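Local coordinates for thiamin pyrophosphokinase family protein (Enterococcus faecalis, PDB 3MEL) that probably transfers pyrophosphate from ATP to thiamine as a magnesium-dependent kinase, and binds thiamine diphosphate, at residues 158-162 and 205-209. Sequence-based numbering, arbitrary orientation.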
# COMPACT_ATOMS: atom_id res chain seq x y z
N TYR A 158 11.82 0.34 -7.30
CA TYR A 158 11.34 -0.72 -8.16
C TYR A 158 10.63 -1.75 -7.30
O TYR A 158 11.25 -2.53 -6.57
CB TYR A 158 12.47 -1.33 -8.97
CG TYR A 158 13.08 -0.33 -9.93
CD1 TYR A 158 12.62 -0.22 -11.24
CD2 TYR A 158 14.10 0.51 -9.52
CE1 TYR A 158 13.17 0.71 -12.11
CE2 TYR A 158 14.66 1.41 -10.37
CZ TYR A 158 14.19 1.52 -11.66
OH TYR A 158 14.76 2.44 -12.50
N CYS A 159 9.30 -1.69 -7.36
CA CYS A 159 8.45 -2.56 -6.59
C CYS A 159 7.99 -3.69 -7.50
O CYS A 159 7.23 -3.46 -8.43
CB CYS A 159 7.27 -1.75 -6.07
SG CYS A 159 7.81 -0.38 -5.03
N CYS A 160 8.52 -4.88 -7.29
CA CYS A 160 8.16 -6.03 -8.11
C CYS A 160 6.88 -6.65 -7.57
O CYS A 160 6.88 -7.22 -6.48
CB CYS A 160 9.28 -7.06 -8.09
SG CYS A 160 10.85 -6.38 -8.64
N LEU A 161 5.80 -6.53 -8.33
CA LEU A 161 4.52 -6.99 -7.84
C LEU A 161 4.43 -8.51 -7.91
O LEU A 161 3.63 -9.16 -7.20
CB LEU A 161 3.39 -6.33 -8.63
CG LEU A 161 3.44 -4.80 -8.54
CD1 LEU A 161 2.36 -4.20 -9.43
CD2 LEU A 161 3.31 -4.34 -7.09
N THR A 162 5.28 -9.07 -8.76
CA THR A 162 5.34 -10.50 -8.96
C THR A 162 6.79 -10.91 -8.96
O THR A 162 7.67 -10.07 -9.09
CB THR A 162 4.82 -10.85 -10.32
OG1 THR A 162 5.74 -10.33 -11.29
CG2 THR A 162 3.45 -10.26 -10.53
N MSE A 205 5.86 -8.12 -13.40
CA MSE A 205 5.41 -6.76 -13.50
C MSE A 205 5.92 -5.90 -12.39
O MSE A 205 5.91 -6.29 -11.23
CB MSE A 205 3.90 -6.68 -13.56
CG MSE A 205 3.42 -5.82 -14.72
SE MSE A 205 1.60 -5.23 -14.48
CE MSE A 205 1.71 -4.51 -12.67
N ILE A 206 6.39 -4.71 -12.76
CA ILE A 206 6.97 -3.80 -11.79
C ILE A 206 6.19 -2.50 -11.75
O ILE A 206 5.63 -2.03 -12.75
CB ILE A 206 8.45 -3.50 -12.09
CG1 ILE A 206 9.21 -4.81 -12.31
CG2 ILE A 206 9.07 -2.71 -10.94
CD1 ILE A 206 10.61 -4.61 -12.83
N ALA A 207 6.15 -1.94 -10.55
CA ALA A 207 5.54 -0.66 -10.33
C ALA A 207 6.67 0.27 -10.01
O ALA A 207 7.25 0.20 -8.93
CB ALA A 207 4.56 -0.73 -9.16
N VAL A 208 7.03 1.14 -10.95
CA VAL A 208 8.04 2.11 -10.63
C VAL A 208 7.39 3.17 -9.78
O VAL A 208 6.33 3.69 -10.14
CB VAL A 208 8.64 2.70 -11.91
CG1 VAL A 208 9.52 3.89 -11.59
CG2 VAL A 208 9.42 1.62 -12.65
N ILE A 209 7.98 3.47 -8.62
CA ILE A 209 7.42 4.48 -7.72
C ILE A 209 8.40 5.59 -7.39
O ILE A 209 9.52 5.31 -6.97
CB ILE A 209 6.90 3.85 -6.40
CG1 ILE A 209 5.71 2.93 -6.65
CG2 ILE A 209 6.52 4.94 -5.40
CD1 ILE A 209 5.20 2.25 -5.40
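With chi1 at 67°, Thr162 sets OG1 between its own backbone N and carbonyl carbon, facing the backbone of 205-209, where it accepts the N-H of selenomethionine Met205 (OG1 to N 3.1 Å). Met205, in turn, bends at chi3 (51°), bringing its terminal CE back to CD1 of Leu161, so that the two side chains cross. The regular part is antiparallel: Cys159 and Ala207 form the hydrogen-bonded pair, Cys159 O receiving Ala207 N in the carbonyl plane at 2.8 Å, while Ala207 O receives Cys159 N from above its plane at 3.2 Å. One face carries Tyr158, whose side chain lies beside that of Val208, pointing the same way (CE1 to CG2 3.9 Å). On the other, Cys159 SG touches Ile209 CD1 (3.7 Å), and Leu161 also packs on Trp114 of the second subunit. This buried pairing, in the family's vitamin B1 binding region but away from the thiamine diphosphate pocket, ties strand 206-211, near the C-terminal end, into the mixed sheet between 135-140 and 155-160. Beyond the bridges Leu161 N still donates to Met205 O (2.9 Å), but Met205 N is taken by the side-chain oxygen of Thr162 and not by the carbonyl of Leu161.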